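Local coordinates for DNA helicase RecQ (Deinococcus radiodurans, PDB 4Q48), which probably couples ATP hydrolysis to 3'-5' translocation and duplex DNA unwinding, here seen as the catalytic core that carries the helicase, zinc-binding and RQC domains, at residues Leu43-Thr48 with Ala200-Ser205; Gly50-Cys55 with Val177-Thr182. All blocks are in the same frame, centred on the assembly; numbering follows the deposited sequence.

Contact 1 (Leu43-Thr48 with Ala200-Ser205); sequences LVLMPT and APQFVS
Strand residues 43-45 and 202-204 run parallel, their N-to-C directions 15° apart. Leu43 turns both its backbone polar groups to the partner: its N donates to Pro201 O at 2.9 Å, and its O accepts from Phe203 N along the C=O axis. Leu45, two residues on, does the same: Leu45 N donates to Phe203 O, and Ser205 N donates to Leu45 O at 3.1 Å.

The tight part is the end with Leu45 and Met46, where side chains pack on Phe203 O, Val204 and Ser205. Met46 has its CG anti to the carbonyl carbon (chi1 -76°). Met46 CG lies 3.3 Å from Ser205 CB, with SD beside the same Ser205 CB. An alanine here would probably lose the cover over Ser205 and loosen the packing against Gln29 and Lys52 of the ADP site. On the face holding Leu43, Leu45, Gln202 and Val204, Leu45 CD1 meets Val204 CG2 obliquely at 3.7 Å. Leu43, its CG anti to N, lies alongside Gln202, and helix 185-194 covers this face.

The other face is looser. Val44 CG2 comes no nearer than 4.4 Å to Phe203 CB, and the Phe203 ring has Leu43 O at its edge, near the ring plane; Ile32 of helix 29-37 bears on both residues. Strand 202-204 is the outermost on this side of the sheet, so Gln202, Phe203 and Val204 all remain partly open to solvent, whereas Leu43, Val44 and Leu45 are buried. A first strand that runs into the P-loop, flanked by the last strand of the same parallel sheet, belongs to the N-terminal RecA-like domain of a superfamily 2 helicase.

Contact 2 (Gly50-Cys55 with Val177-Thr182); sequences GGKSLC and VALTAT
No hydrogen bond joins Gly50-Cys55 to Val177-Thr182; one methyl group, CD2 of Leu179, carries most of the apolar contact. It lies 3.4 Å from Lys52 O and 3.6 Å from Cys55 CB, so it sits against one turn of the helix and touches both backbone and side chain. Cys55 SG is anti to its own carbonyl carbon, which leaves Cys55 CB, not SG, as the atom against Leu179 CD2.

Lys52, the P-loop lysine of the ADP site, reaches past this leucine. Its CG is anti to the backbone N, and a bend at chi3 (72°) brings NZ alongside the backbone where the strand ends, 4.0 Å from Thr180 C. The charge is held by a salt bridge to Asp145 of the DEAH motif, a pairing consistent with a site that holds no nucleotide in this model. Beyond it Thr180 OG1 accepts from Thr182 N at 3.1 Å (N-H...O 164°), an ST turn, and also bonds His148, so the helicase motif III and DEAH segments are tied together.

Helical residues 50-55 run nearly antiparallel to strand residues 177-180 (169°, closest axis approach 9.5 Å). Around them, Gln29 and Ile32 of helix 29-37 lie against Cys55, Val44 of strand 42-45 is beside Leu179, and strand 139-145 is hydrogen-bonded along the other edge of strand 176-180.

Contacts 1 and 2 have centres about 7 Å apart and share a sheet: strand 42-45 lies between 202-204 and 176-180, then leads through the P-loop into helix 50-62. Leu43 and Leu45 bond to strand 202-204, while Val44 between them probably hydrogen-bonds the other way, Val44 N to Ala178 O and Val44 O to Thr180 N, each 2.7 Å. Just past the strand ends, Met46 O packs 3.2 Å from Ala181 CB. The Met46 side chain lies about 4 Å from those of both Lys52 and Gln29, so contact 1 reaches the rim of the ADP site, whereas contact 2 holds three of its residues, Gly51, Lys52 and Ser53.

Contact 1 (Leu43-Thr48 with Ala200-Ser205)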
loop_
_atom_site.group_PDB
_atom_site.type_symbol
_atom_site.label_atom_id
_atom_site.label_comp_id
_atom_site.label_asym_id
_atom_site.label_seq_id
_atom_site.Cartn_x
_atom_site.Cartn_y
_atom_site.Cartn_z
ATOM N N LEU A 43 -8.611 -12.959 -1.069
ATOM C CA LEU A 43 -7.924 -11.696 -1.292
ATOM C C LEU A 43 -6.939 -11.501 -0.166
ATOM O O LEU A 43 -7.328 -11.409 0.998
ATOM C CB LEU A 43 -8.890 -10.532 -1.354
ATOM C CG LEU A 43 -8.199 -9.201 -1.615
ATOM C CD1 LEU A 43 -7.260 -9.331 -2.796
ATOM C CD2 LEU A 43 -9.208 -8.096 -1.864
ATOM N N VAL A 44 -5.660 -11.493 -0.514
ATOM C CA VAL A 44 -4.599 -11.429 0.480
ATOM C C VAL A 44 -3.771 -10.144 0.353
ATOM O O VAL A 44 -3.233 -9.829 -0.711
ATOM C CB VAL A 44 -3.687 -12.669 0.391
ATOM C CG1 VAL A 44 -2.493 -12.528 1.320
ATOM C CG2 VAL A 44 -4.478 -13.917 0.736
ATOM N N LEU A 45 -3.704 -9.380 1.439
ATOM C CA LEU A 45 -2.989 -8.117 1.430
ATOM C C LEU A 45 -1.904 -8.206 2.490
ATOM O O LEU A 45 -2.183 -8.387 3.683
ATOM C CB LEU A 45 -3.961 -6.965 1.676
ATOM C CG LEU A 45 -5.223 -7.095 0.796
ATOM C CD1 LEU A 45 -6.420 -7.446 1.659
ATOM C CD2 LEU A 45 -5.535 -5.878 -0.047
ATOM N N MET A 46 -0.656 -8.225 2.026
ATOM C CA MET A 46 0.484 -8.383 2.928
ATOM C C MET A 46 1.673 -7.533 2.526
ATOM O O MET A 46 1.849 -7.218 1.356
ATOM C CB MET A 46 0.912 -9.851 2.984
ATOM C CG MET A 46 -0.007 -10.718 3.819
ATOM S SD MET A 46 0.720 -12.280 4.367
ATOM C CE MET A 46 2.453 -11.865 4.459
ATOM N N PRO A 47 2.515 -7.174 3.494
ATOM C CA PRO A 47 3.815 -6.626 3.098
ATOM C C PRO A 47 4.574 -7.663 2.239
ATOM O O PRO A 47 4.308 -8.882 2.339
ATOM C CB PRO A 47 4.530 -6.365 4.428
ATOM C CG PRO A 47 3.712 -7.035 5.499
ATOM C CD PRO A 47 2.350 -7.330 4.951
ATOM N N THR A 48 5.533 -7.211 1.438
ATOM C CA THR A 48 6.314 -8.144 0.631
ATOM C C THR A 48 7.180 -9.053 1.509
ATOM O O THR A 48 7.696 -8.624 2.547
ATOM C CB THR A 48 7.175 -7.397 -0.367
ATOM O OG1 THR A 48 6.364 -6.403 -1.014
ATOM C CG2 THR A 48 7.713 -8.352 -1.404
ATOM N N ALA A 200 -15.436 -13.147 -2.003
ATOM C CA ALA A 200 -14.346 -13.900 -1.391
ATOM C C ALA A 200 -13.888 -13.313 -0.050
ATOM O O ALA A 200 -13.996 -12.108 0.187
ATOM C CB ALA A 200 -13.175 -13.987 -2.361
ATOM N N PRO A 201 -13.357 -14.163 0.834
ATOM C CA PRO A 201 -12.797 -13.553 2.045
ATOM C C PRO A 201 -11.602 -12.664 1.684
ATOM O O PRO A 201 -10.904 -12.935 0.698
ATOM C CB PRO A 201 -12.333 -14.758 2.889
ATOM C CG PRO A 201 -12.894 -15.948 2.238
ATOM C CD PRO A 201 -13.193 -15.620 0.803
ATOM N N GLN A 202 -11.413 -11.579 2.429
ATOM C CA GLN A 202 -10.277 -10.693 2.201
ATOM C C GLN A 202 -9.464 -10.737 3.475
ATOM O O GLN A 202 -10.004 -10.585 4.577
ATOM C CB GLN A 202 -10.699 -9.272 1.826
ATOM C CG GLN A 202 -10.751 -8.274 2.970
ATOM C CD GLN A 202 -10.349 -6.874 2.523
ATOM O OE1 GLN A 202 -10.364 -6.552 1.323
ATOM N NE2 GLN A 202 -9.977 -6.038 3.485
ATOM N N PHE A 203 -8.177 -11.031 3.314
ATOM C CA PHE A 203 -7.256 -11.215 4.435
ATOM C C PHE A 203 -6.202 -10.119 4.548
ATOM O O PHE A 203 -5.503 -9.792 3.578
ATOM C CB PHE A 203 -6.564 -12.570 4.333
ATOM C CG PHE A 203 -7.507 -13.734 4.359
ATOM C CD1 PHE A 203 -8.098 -14.187 3.189
ATOM C CD2 PHE A 203 -7.797 -14.384 5.548
ATOM C CE1 PHE A 203 -8.953 -15.265 3.201
ATOM C CE2 PHE A 203 -8.650 -15.470 5.567
ATOM C CZ PHE A 203 -9.224 -15.908 4.392
ATOM N N VAL A 204 -6.100 -9.529 5.729
ATOM C CA VAL A 204 -5.131 -8.468 5.916
ATOM C C VAL A 204 -4.156 -8.907 6.996
ATOM O O VAL A 204 -4.515 -8.980 8.171
ATOM C CB VAL A 204 -5.831 -7.141 6.303
ATOM C CG1 VAL A 204 -4.818 -6.047 6.497
ATOM C CG2 VAL A 204 -6.831 -6.717 5.217
ATOM N N SER A 205 -2.928 -9.235 6.604
ATOM C CA SER A 205 -1.909 -9.546 7.602
ATOM C C SER A 205 -1.315 -8.214 8.032
ATOM O O SER A 205 -1.359 -7.244 7.267
ATOM C CB SER A 205 -0.846 -10.496 7.050
ATOM O OG SER A 205 0.390 -10.381 7.749
#

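Contact 2 (Gly50-Cys55 with Val177-Thr182)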
loop_
_atom_site.group_PDB
_atom_site.type_symbol
_atom_site.label_atom_id
_atom_site.label_comp_id
_atom_site.label_asym_id
_atom_site.label_seq_id
_atom_site.Cartn_x
_atom_site.Cartn_y
_atom_site.Cartn_z
ATOM N N GLY A 50 8.621 -13.650 1.749
ATOM C CA GLY A 50 8.391 -15.048 1.432
ATOM C C GLY A 50 7.267 -15.673 2.248
ATOM O O GLY A 50 6.964 -16.869 2.090
ATOM N N GLY A 51 6.672 -14.872 3.137
ATOM C CA GLY A 51 5.509 -15.273 3.902
ATOM C C GLY A 51 4.288 -15.066 3.011
ATOM O O GLY A 51 3.388 -15.908 2.962
ATOM N N LYS A 52 4.281 -13.966 2.260
ATOM C CA LYS A 52 3.238 -13.736 1.265
ATOM C C LYS A 52 3.262 -14.748 0.124
ATOM O O LYS A 52 2.233 -15.016 -0.478
ATOM C CB LYS A 52 3.342 -12.329 0.681
ATOM C CG LYS A 52 2.017 -11.810 0.148
ATOM C CD LYS A 52 2.151 -10.458 -0.494
ATOM C CE LYS A 52 2.885 -10.568 -1.814
ATOM N NZ LYS A 52 2.528 -9.455 -2.723
ATOM N N SER A 53 4.434 -15.264 -0.223
ATOM C CA SER A 53 4.521 -16.247 -1.297
ATOM C C SER A 53 3.989 -17.588 -0.810
ATOM O O SER A 53 3.410 -18.348 -1.572
ATOM C CB SER A 53 5.950 -16.385 -1.790
ATOM O OG SER A 53 6.363 -15.167 -2.367
ATOM N N LEU A 54 4.202 -17.856 0.475
ATOM C CA LEU A 54 3.734 -19.057 1.160
ATOM C C LEU A 54 2.247 -19.334 0.920
ATOM O O LEU A 54 1.791 -20.474 0.925
ATOM C CB LEU A 54 3.973 -18.878 2.655
ATOM C CG LEU A 54 3.636 -19.951 3.678
ATOM C CD1 LEU A 54 4.558 -21.141 3.519
ATOM C CD2 LEU A 54 3.763 -19.366 5.061
ATOM N N CYS A 55 1.503 -18.254 0.735
ATOM C CA CYS A 55 0.060 -18.285 0.661
ATOM C C CYS A 55 -0.478 -18.902 -0.623
ATOM O O CYS A 55 -1.666 -19.230 -0.705
ATOM C CB CYS A 55 -0.471 -16.871 0.847
ATOM S SG CYS A 55 -0.177 -16.260 2.539
ATOM N N VAL A 177 -6.478 -17.015 -5.880
ATOM C CA VAL A 177 -6.052 -16.168 -4.769
ATOM C C VAL A 177 -5.230 -14.998 -5.306
ATOM O O VAL A 177 -4.288 -15.175 -6.088
ATOM C CB VAL A 177 -5.257 -16.958 -3.691
ATOM C CG1 VAL A 177 -3.970 -17.554 -4.261
ATOM C CG2 VAL A 177 -4.956 -16.063 -2.518
ATOM N N ALA A 178 -5.658 -13.795 -4.947
ATOM C CA ALA A 178 -5.000 -12.563 -5.385
ATOM C C ALA A 178 -4.294 -11.936 -4.201
ATOM O O ALA A 178 -4.879 -11.754 -3.130
ATOM C CB ALA A 178 -6.001 -11.582 -6.013
ATOM N N LEU A 179 -3.016 -11.651 -4.368
ATOM C CA LEU A 179 -2.245 -11.103 -3.269
ATOM C C LEU A 179 -1.631 -9.764 -3.641
ATOM O O LEU A 179 -1.194 -9.572 -4.785
ATOM C CB LEU A 179 -1.152 -12.088 -2.848
ATOM C CG LEU A 179 -1.540 -13.570 -2.811
ATOM C CD1 LEU A 179 -1.119 -14.246 -4.118
ATOM C CD2 LEU A 179 -0.925 -14.265 -1.616
ATOM N N THR A 180 -1.681 -8.798 -2.732
ATOM C CA THR A 180 -1.051 -7.513 -3.023
ATOM C C THR A 180 -0.371 -6.919 -1.784
ATOM O O THR A 180 -0.672 -7.287 -0.643
ATOM C CB THR A 180 -2.063 -6.486 -3.613
ATOM O OG1 THR A 180 -1.375 -5.279 -3.982
ATOM C CG2 THR A 180 -3.179 -6.173 -2.628
ATOM N N ALA A 181 0.543 -5.983 -2.027
ATOM C CA ALA A 181 1.253 -5.283 -0.962
ATOM C C ALA A 181 0.823 -3.827 -0.946
ATOM O O ALA A 181 1.230 -3.060 -0.075
ATOM C CB ALA A 181 2.759 -5.402 -1.131
ATOM N N THR A 182 0.020 -3.430 -1.926
ATOM C CA THR A 182 -0.451 -2.061 -1.955
ATOM C C THR A 182 -1.965 -2.152 -1.927
ATOM O O THR A 182 -2.619 -2.463 -2.931
ATOM C CB THR A 182 0.029 -1.294 -3.193
ATOM O OG1 THR A 182 -0.978 -1.359 -4.224
ATOM C CG2 THR A 182 1.365 -1.876 -3.693
#